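Local coordinates for protein Pts system, fructose-specific iiabc component (Borrelia burgdorferi, PDB 5DLE) that forms the IIB domain of a membrane-bound fructose phosphotransferase transporter, which probably passes phosphate from a phosphohistidine to incoming fructose, yielding fructose 1-phosphate, at residues I29-Y43 with A96-F108. Numbering follows the deposited sequence.
Sequences IAAKKIENEAKKQGY and AINNTENIIKESF
With chi1 at -178° Glu37 swings CG away from its own amide nitrogen, and a bend at chi2 brings its carboxylate across CB and CG of Glu101; Gln41 runs extended beyond CG and brings its amide to the same spot. In this IIB domain, an open alpha/beta sandwich with parallel strands 44-50, 13-19, 69-74 and 88-91 in that order, helices 29-40 and 100-107 cross on one face of the sheet, their axes 9.5 Å apart at -64°. Gln41 NE2 bridges the two: it donates to Glu37 OE2 (2.8 Å), on the anti lone pair, and more loosely to Glu101 O (3.3 Å), which also accepts from Lys105 N. Both acceptors lie close to the amide plane, fixing its rotation. The like charges of Glu37 OE2 and Glu101 OE2 lie 4.5 Å apart; the amide N-H on Glu37 OE2 probably offsets part of the repulsion. Deeper in, Thr100 turns CG2 onto the helix backbone at Lys33 O, while its OG1 donates to Ala96 O (2.7 Å). Ile34 CG2 meets Ile104 CD1, Ile34 resting on Ile45 and Ile104 on Ile71. At one end, Ile97 packs CG1 against Ala30, and in one of its two conformers Lys33 NZ donates to Ile97 O (2.9 Å). At the other, beyond the Schellman turn at Gly42, Tyr43 and Phe108 form an offset stack with planes 29° apart, Phe108 CZ lying over the Tyr43 face, 3.4 Å from Tyr43 CZ.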
ATOM      1  N   ILE A  29      -0.513  -7.904  -0.973  1.00 11.20           N
ATOM      2  CA  ILE A  29      -1.490  -8.028  -2.051  1.00 12.03           C
ATOM      3  C   ILE A  29      -1.107  -9.210  -2.950  1.00 12.66           C
ATOM      4  O   ILE A  29      -1.964 -10.009  -3.348  1.00 13.10           O
ATOM      5  CB  ILE A  29      -1.582  -6.721  -2.863  1.00 10.15           C
ATOM      6  CG1 ILE A  29      -2.164  -5.606  -1.980  1.00 10.81           C
ATOM      7  CG2 ILE A  29      -2.543  -6.918  -4.055  1.00 13.17           C
ATOM      8  CD1 ILE A  29      -1.960  -4.206  -2.611  1.00 13.48           C
ATOM      9  N   ALA A  30       0.183  -9.289  -3.346  1.00 12.00           N
ATOM     10  CA  ALA A  30       0.607 -10.404  -4.180  1.00 10.48           C
ATOM     11  C   ALA A  30       0.316 -11.728  -3.489  1.00 11.05           C
ATOM     12  O   ALA A  30      -0.192 -12.675  -4.126  1.00 11.94           O
ATOM     13  CB  ALA A  30       2.093 -10.289  -4.526  1.00 12.35           C
ATOM     14  N   ALA A  31       0.571 -11.793  -2.180  1.00 13.12           N
ATOM     15  CA  ALA A  31       0.365 -13.074  -1.483  1.00 12.16           C
ATOM     16  C   ALA A  31      -1.087 -13.467  -1.474  1.00 13.32           C
ATOM     17  O   ALA A  31      -1.428 -14.629  -1.772  1.00 13.71           O
ATOM     18  CB  ALA A  31       0.894 -12.992  -0.053  1.00 13.15           C
ATOM     19  N   LYS A  32      -1.962 -12.506  -1.152  1.00 13.82           N
ATOM     20  CA  LYS A  32      -3.369 -12.831  -1.012  1.00 13.26           C
ATOM     21  C   LYS A  32      -3.982 -13.113  -2.370  1.00 13.47           C
ATOM     22  O   LYS A  32      -4.822 -14.016  -2.499  1.00 14.91           O
ATOM     23  CB  LYS A  32      -4.089 -11.719  -0.267  1.00 14.51           C
ATOM     24  CG  LYS A  32      -5.506 -12.014   0.108  1.00 16.16           C
ATOM     25  CD  LYS A  32      -5.670 -13.285   1.002  1.00 20.17           C
ATOM     26  CE  LYS A  32      -7.137 -13.447   1.224  1.00 27.08           C
ATOM     27  NZ  LYS A  32      -7.468 -14.766   1.822  1.00 28.44           N
ATOM     28  N   LYS A  33      -3.570 -12.401  -3.419  1.00 13.00           N
ATOM     29  CA  LYS A  33      -4.120 -12.722  -4.736  0.60 12.00           C
ATOM     30  C   LYS A  33      -3.644 -14.085  -5.203  1.00 13.27           C
ATOM     31  O   LYS A  33      -4.423 -14.839  -5.810  1.00 15.32           O
ATOM     32  CB  LYS A  33      -3.772 -11.653  -5.763  0.60 16.84           C
ATOM     33  CG  LYS A  33      -4.463 -10.359  -5.421  0.60 16.22           C
ATOM     34  CD  LYS A  33      -4.399  -9.383  -6.539  0.60 20.84           C
ATOM     35  CE  LYS A  33      -5.524  -9.610  -7.554  0.60 21.80           C
ATOM     36  NZ  LYS A  33      -5.543  -8.375  -8.425  0.60 25.12           N
ATOM     37  N   ILE A  34      -2.377 -14.426  -4.931  1.00 13.75           N
ATOM     38  CA  ILE A  34      -1.895 -15.767  -5.313  1.00 12.48           C
ATOM     39  C   ILE A  34      -2.659 -16.836  -4.536  1.00 15.35           C
ATOM     40  O   ILE A  34      -3.058 -17.860  -5.113  1.00 16.43           O
ATOM     41  CB  ILE A  34      -0.377 -15.864  -5.074  1.00 11.31           C
ATOM     42  CG1 ILE A  34       0.356 -15.050  -6.147  1.00 14.05           C
ATOM     43  CG2 ILE A  34       0.092 -17.349  -5.109  1.00 15.51           C
ATOM     44  CD1 ILE A  34       1.827 -14.878  -5.836  1.00 15.48           C
ATOM     45  N   GLU A  35      -2.851 -16.629  -3.228  1.00 14.60           N
ATOM     46  CA  GLU A  35      -3.626 -17.592  -2.418  1.00 13.47           C
ATOM     47  C   GLU A  35      -5.042 -17.753  -2.958  1.00 16.08           C
ATOM     48  O   GLU A  35      -5.518 -18.880  -3.099  1.00 16.85           O
ATOM     49  CB  GLU A  35      -3.656 -17.141  -0.958  1.00 15.72           C
ATOM     50  CG  GLU A  35      -2.308 -17.281  -0.265  1.00 14.42           C
ATOM     51  CD  GLU A  35      -2.194 -16.517   1.055  1.00 28.60           C
ATOM     52  OE1 GLU A  35      -3.181 -15.852   1.487  1.00 31.04           O
ATOM     53  OE2 GLU A  35      -1.089 -16.564   1.642  1.00 26.88           O
ATOM     54  N   ASN A  36      -5.733 -16.648  -3.264  1.00 16.79           N
ATOM     55  CA  ASN A  36      -7.119 -16.765  -3.728  1.00 14.91           C
ATOM     56  C   ASN A  36      -7.188 -17.464  -5.071  1.00 18.90           C
ATOM     57  O   ASN A  36      -8.099 -18.259  -5.296  1.00 19.50           O
ATOM     58  CB  ASN A  36      -7.782 -15.383  -3.825  1.00 14.74           C
ATOM     59  CG  ASN A  36      -8.167 -14.816  -2.466  1.00 17.86           C
ATOM     60  OD1 ASN A  36      -8.294 -15.576  -1.489  1.00 20.80           O
ATOM     61  ND2 ASN A  36      -8.451 -13.524  -2.412  1.00 14.28           N
ATOM     62  N   GLU A  37      -6.281 -17.145  -5.992  1.00 15.93           N
ATOM     63  CA  GLU A  37      -6.343 -17.735  -7.330  1.00 17.04           C
ATOM     64  C   GLU A  37      -5.916 -19.199  -7.305  1.00 21.59           C
ATOM     65  O   GLU A  37      -6.496 -20.033  -8.021  1.00 20.38           O
ATOM     66  CB  GLU A  37      -5.489 -16.920  -8.299  1.00 17.83           C
ATOM     67  CG  GLU A  37      -5.536 -17.436  -9.740  1.00 19.99           C
ATOM     68  CD  GLU A  37      -6.927 -17.295 -10.400  1.00 23.13           C
ATOM     69  OE1 GLU A  37      -7.693 -16.356 -10.078  1.00 27.96           O
ATOM     70  OE2 GLU A  37      -7.223 -18.150 -11.269  1.00 27.02           O
ATOM     71  N   ALA A  38      -4.919 -19.543  -6.492  1.00 16.85           N
ATOM     72  CA  ALA A  38      -4.526 -20.950  -6.344  1.00 18.85           C
ATOM     73  C   ALA A  38      -5.704 -21.771  -5.869  1.00 21.93           C
ATOM     74  O   ALA A  38      -5.964 -22.866  -6.389  1.00 24.34           O
ATOM     75  CB  ALA A  38      -3.376 -21.081  -5.340  1.00 20.50           C
ATOM     76  N   LYS A  39      -6.412 -21.269  -4.859  1.00 20.26           N
ATOM     77  CA  LYS A  39      -7.541 -22.023  -4.313  1.00 24.14           C
ATOM     78  C   LYS A  39      -8.667 -22.108  -5.334  1.00 27.05           C
ATOM     79  O   LYS A  39      -9.282 -23.186  -5.504  1.00 26.09           O
ATOM     80  CB  LYS A  39      -7.969 -21.403  -2.988  1.00 28.01           C
ATOM     81  CG  LYS A  39      -6.939 -21.737  -1.883  1.00 36.74           C
ATOM     82  CD  LYS A  39      -7.278 -21.158  -0.518  1.00 41.03           C
ATOM     83  CE  LYS A  39      -6.515 -19.856  -0.273  1.00 40.75           C
ATOM     84  NZ  LYS A  39      -7.085 -19.107   0.903  1.00 43.29           N
ATOM     85  N   LYS A  40      -8.899 -21.034  -6.095  1.00 22.99           N
ATOM     86  CA  LYS A  40      -9.913 -21.093  -7.152  1.00 22.67           C
ATOM     87  C   LYS A  40      -9.589 -22.186  -8.165  1.00 25.92           C
ATOM     88  O   LYS A  40     -10.496 -22.909  -8.617  1.00 30.90           O
ATOM     89  CB  LYS A  40     -10.058 -19.736  -7.840  1.00 25.08           C
ATOM     90  CG  LYS A  40     -11.080 -19.698  -8.972  1.00 29.75           C
ATOM     91  CD  LYS A  40     -11.063 -18.333  -9.655  1.00 35.40           C
ATOM     92  CE  LYS A  40     -12.042 -18.303 -10.820  1.00 43.47           C
ATOM     93  NZ  LYS A  40     -11.936 -17.032 -11.581  1.00 44.92           N
ATOM     94  N   GLN A  41      -8.316 -22.340  -8.521  1.00 24.87           N
ATOM     95  CA  GLN A  41      -7.881 -23.370  -9.462  1.00 26.05           C
ATOM     96  C   GLN A  41      -7.729 -24.750  -8.825  1.00 28.43           C
ATOM     97  O   GLN A  41      -7.363 -25.697  -9.540  1.00 30.53           O
ATOM     98  CB  GLN A  41      -6.577 -22.928 -10.150  1.00 26.14           C
ATOM     99  CG  GLN A  41      -6.778 -21.723 -11.123  1.00 25.64           C
ATOM    100  CD  GLN A  41      -5.533 -21.331 -11.934  1.00 31.59           C
ATOM    101  OE1 GLN A  41      -4.772 -22.201 -12.357  1.00 36.51           O
ATOM    102  NE2 GLN A  41      -5.335 -20.011 -12.175  1.00 28.46           N
ATOM    103  N   GLY A  42      -7.964 -24.899  -7.524  1.00 27.67           N
ATOM    104  CA  GLY A  42      -7.958 -26.208  -6.880  1.00 29.50           C
ATOM    105  C   GLY A  42      -6.668 -26.632  -6.209  1.00 27.19           C
ATOM    106  O   GLY A  42      -6.527 -27.809  -5.856  1.00 32.42           O
ATOM    107  N   TYR A  43      -5.719 -25.721  -6.013  1.00 22.62           N
ATOM    108  CA  TYR A  43      -4.417 -26.071  -5.480  1.00 23.14           C
ATOM    109  C   TYR A  43      -4.334 -25.708  -4.012  1.00 24.46           C
ATOM    110  O   TYR A  43      -4.965 -24.753  -3.560  1.00 25.21           O
ATOM    111  CB  TYR A  43      -3.309 -25.305  -6.226  1.00 22.16           C
ATOM    112  CG  TYR A  43      -3.282 -25.610  -7.695  1.00 25.06           C
ATOM    113  CD1 TYR A  43      -2.949 -26.892  -8.144  1.00 30.64           C
ATOM    114  CD2 TYR A  43      -3.606 -24.648  -8.640  1.00 26.43           C
ATOM    115  CE1 TYR A  43      -2.938 -27.188  -9.480  1.00 36.25           C
ATOM    116  CE2 TYR A  43      -3.569 -24.912  -9.983  1.00 25.64           C
ATOM    117  CZ  TYR A  43      -3.261 -26.211 -10.403  1.00 35.01           C
ATOM    118  OH  TYR A  43      -3.231 -26.525 -11.737  1.00 39.14           O
ATOM    119  N   ALA A  96       2.535 -10.351 -10.705  1.00 13.72           N
ATOM    120  CA  ALA A  96       1.786 -11.325  -9.905  1.00 13.24           C
ATOM    121  C   ALA A  96       0.433 -10.757  -9.485  1.00 18.41           C
ATOM    122  O   ALA A  96      -0.572 -11.487  -9.385  1.00 18.60           O
ATOM    123  CB  ALA A  96       2.601 -11.740  -8.686  1.00 15.21           C
ATOM    124  N   ILE A  97       0.384  -9.458  -9.211  1.00 13.48           N
ATOM    125  CA  ILE A  97      -0.870  -8.842  -8.783  1.00 13.97           C
ATOM    126  C   ILE A  97      -1.825  -8.653  -9.939  1.00 17.46           C
ATOM    127  O   ILE A  97      -3.038  -8.864  -9.787  1.00 16.75           O
ATOM    128  CB  ILE A  97      -0.568  -7.510  -8.076  1.00 12.10           C
ATOM    129  CG1 ILE A  97       0.105  -7.819  -6.740  1.00 13.54           C
ATOM    130  CG2 ILE A  97      -1.869  -6.688  -7.885  1.00 14.61           C
ATOM    131  CD1 ILE A  97       0.764  -6.561  -6.082  1.00 12.35           C
ATOM    132  N   ASN A  98      -1.316  -8.252 -11.108  1.00 16.23           N
ATOM    133  CA  ASN A  98      -2.201  -7.903 -12.207  1.00 15.69           C
ATOM    134  C   ASN A  98      -2.451  -9.039 -13.183  1.00 17.61           C
ATOM    135  O   ASN A  98      -3.362  -8.920 -14.017  1.00 22.27           O
ATOM    136  CB  ASN A  98      -1.637  -6.694 -12.963  1.00 17.17           C
ATOM    137  CG  ASN A  98      -1.839  -5.422 -12.187  1.00 19.80           C
ATOM    138  OD1 ASN A  98      -2.654  -5.375 -11.260  1.00 19.83           O
ATOM    139  ND2 ASN A  98      -1.104  -4.374 -12.553  1.00 21.70           N
ATOM    140  N   ASN A  99      -1.711 -10.140 -13.081  1.00 16.32           N
ATOM    141  CA  ASN A  99      -1.833 -11.236 -14.042  0.58 17.90           C
ATOM    142  C   ASN A  99      -1.934 -12.566 -13.323  1.00 17.70           C
ATOM    143  O   ASN A  99      -1.380 -13.552 -13.786  1.00 16.80           O
ATOM    144  CB  ASN A  99      -0.631 -11.256 -14.993  0.58 19.60           C
ATOM    145  CG  ASN A  99      -0.906 -12.002 -16.304  0.58 18.68           C
ATOM    146  OD1 ASN A  99      -2.052 -12.143 -16.734  0.58 21.93           O
ATOM    147  ND2 ASN A  99       0.158 -12.426 -16.969  0.58 19.53           N
ATOM    148  N   THR A 100      -2.642 -12.610 -12.183  1.00 16.51           N
ATOM    149  CA  THR A 100      -2.496 -13.728 -11.261  1.00 14.05           C
ATOM    150  C   THR A 100      -2.977 -15.055 -11.860  1.00 14.51           C
ATOM    151  O   THR A 100      -2.315 -16.082 -11.687  1.00 18.00           O
ATOM    152  CB  THR A 100      -3.270 -13.473  -9.961  1.00 16.05           C
ATOM    153  OG1 THR A 100      -3.174 -12.098  -9.544  1.00 17.60           O
ATOM    154  CG2 THR A 100      -2.699 -14.377  -8.866  1.00 16.47           C
ATOM    155  N   GLU A 101      -4.140 -15.030 -12.529  1.00 17.66           N
ATOM    156  CA  GLU A 101      -4.694 -16.249 -13.119  1.00 19.62           C
ATOM    157  C   GLU A 101      -3.706 -16.864 -14.084  1.00 19.59           C
ATOM    158  O   GLU A 101      -3.410 -18.072 -14.018  1.00 20.70           O
ATOM    159  CB  GLU A 101      -5.996 -15.907 -13.832  1.00 21.65           C
ATOM    160  CG  GLU A 101      -6.664 -17.083 -14.545  1.00 32.89           C
ATOM    161  CD  GLU A 101      -7.842 -16.599 -15.388  1.00 46.06           C
ATOM    162  OE1 GLU A 101      -7.737 -15.519 -16.033  1.00 50.83           O
ATOM    163  OE2 GLU A 101      -8.874 -17.284 -15.389  1.00 55.34           O
ATOM    164  N   ASN A 102      -3.184 -16.049 -14.997  1.00 19.37           N
ATOM    165  CA  ASN A 102      -2.261 -16.558 -15.988  1.00 21.45           C
ATOM    166  C   ASN A 102      -0.965 -17.024 -15.342  1.00 20.94           C
ATOM    167  O   ASN A 102      -0.421 -18.066 -15.729  1.00 21.91           O
ATOM    168  CB  ASN A 102      -2.037 -15.490 -17.056  1.00 20.93           C
ATOM    169  CG  ASN A 102      -3.252 -15.325 -17.982  1.00 25.81           C
ATOM    170  OD1 ASN A 102      -4.114 -16.212 -18.083  1.00 24.52           O
ATOM    171  ND2 ASN A 102      -3.326 -14.175 -18.668  1.00 28.60           N
ATOM    172  N   ILE A 103      -0.475 -16.305 -14.322  1.00 20.32           N
ATOM    173  CA  ILE A 103       0.785 -16.704 -13.707  0.71 22.49           C
ATOM    174  C   ILE A 103       0.664 -18.061 -13.030  1.00 22.61           C
ATOM    175  O   ILE A 103       1.580 -18.890 -13.115  1.00 25.22           O
ATOM    176  CB  ILE A 103       1.259 -15.614 -12.743  0.71 23.96           C
ATOM    177  CG1 ILE A 103       1.988 -14.552 -13.547  0.71 22.52           C
ATOM    178  CG2 ILE A 103       2.140 -16.187 -11.623  0.71 28.61           C
ATOM    179  CD1 ILE A 103       2.169 -13.299 -12.778  0.71 22.90           C
ATOM    180  N   ILE A 104      -0.445 -18.320 -12.336  1.00 21.00           N
ATOM    181  CA  ILE A 104      -0.649 -19.626 -11.698  0.64 20.31           C
ATOM    182  C   ILE A 104      -0.598 -20.714 -12.756  1.00 21.72           C
ATOM    183  O   ILE A 104       0.061 -21.748 -12.601  1.00 21.78           O
ATOM    184  CB  ILE A 104      -2.002 -19.671 -10.951  0.64 21.33           C
ATOM    185  CG1 ILE A 104      -2.044 -18.697  -9.758  0.64 22.97           C
ATOM    186  CG2 ILE A 104      -2.337 -21.116 -10.510  0.64 22.76           C
ATOM    187  CD1 ILE A 104      -0.948 -18.907  -8.764  0.64 21.78           C
ATOM    188  N   LYS A 105      -1.317 -20.482 -13.859  1.00 21.19           N
ATOM    189  CA  LYS A 105      -1.399 -21.519 -14.900  1.00 20.70           C
ATOM    190  C   LYS A 105      -0.040 -21.742 -15.550  1.00 23.17           C
ATOM    191  O   LYS A 105       0.388 -22.895 -15.753  1.00 24.76           O
ATOM    192  CB  LYS A 105      -2.440 -21.120 -15.946  1.00 27.34           C
ATOM    193  CG  LYS A 105      -3.865 -21.303 -15.475  1.00 34.34           C
ATOM    194  CD  LYS A 105      -4.862 -20.870 -16.556  1.00 42.85           C
ATOM    195  CE  LYS A 105      -6.315 -20.914 -16.061  1.00 48.43           C
ATOM    196  NZ  LYS A 105      -6.806 -22.304 -15.800  1.00 54.75           N
ATOM    197  N   GLU A 106       0.652 -20.645 -15.875  1.00 22.71           N
ATOM    198  CA  GLU A 106       1.948 -20.703 -16.547  1.00 25.96           C
ATOM    199  C   GLU A 106       3.020 -21.329 -15.659  1.00 26.66           C
ATOM    200  O   GLU A 106       4.004 -21.860 -16.189  1.00 23.60           O
ATOM    201  CB  GLU A 106       2.401 -19.298 -16.982  1.00 31.84           C
ATOM    202  CG  GLU A 106       1.606 -18.705 -18.162  1.00 38.86           C
ATOM    203  CD  GLU A 106       1.667 -17.159 -18.263  1.00 48.14           C
ATOM    204  OE1 GLU A 106       2.483 -16.512 -17.556  1.00 50.15           O
ATOM    205  OE2 GLU A 106       0.872 -16.588 -19.052  1.00 47.86           O
ATOM    206  N   SER A 107       2.859 -21.278 -14.330  1.00 21.51           N
ATOM    207  CA  SER A 107       3.937 -21.750 -13.468  1.00 19.47           C
ATOM    208  C   SER A 107       4.196 -23.237 -13.648  1.00 20.16           C
ATOM    209  O   SER A 107       5.324 -23.683 -13.463  1.00 21.18           O
ATOM    210  CB  SER A 107       3.640 -21.445 -11.995  1.00 23.13           C
ATOM    211  OG  SER A 107       2.552 -22.244 -11.535  1.00 20.35           O
ATOM    212  N   PHE A 108       3.183 -24.000 -14.037  1.00 18.05           N
ATOM    213  CA  PHE A 108       3.381 -25.435 -14.177  1.00 20.29           C
ATOM    214  C   PHE A 108       4.213 -25.795 -15.397  1.00 24.12           C
ATOM    215  O   PHE A 108       4.624 -26.960 -15.526  1.00 23.54           O
ATOM    216  CB  PHE A 108       2.011 -26.102 -14.231  1.00 21.61           C
ATOM    217  CG  PHE A 108       1.329 -26.087 -12.925  1.00 21.77           C
ATOM    218  CD1 PHE A 108       0.517 -25.004 -12.557  1.00 21.37           C
ATOM    219  CD2 PHE A 108       1.569 -27.103 -12.006  1.00 24.03           C
ATOM    220  CE1 PHE A 108      -0.084 -24.975 -11.321  1.00 23.11           C
ATOM    221  CE2 PHE A 108       0.977 -27.090 -10.746  1.00 25.40           C
ATOM    222  CZ  PHE A 108       0.154 -26.006 -10.387  1.00 26.44           C
TER
HETATM  223  O   HOH W   1      -9.184 -19.035 -12.433  1.00 47.81           O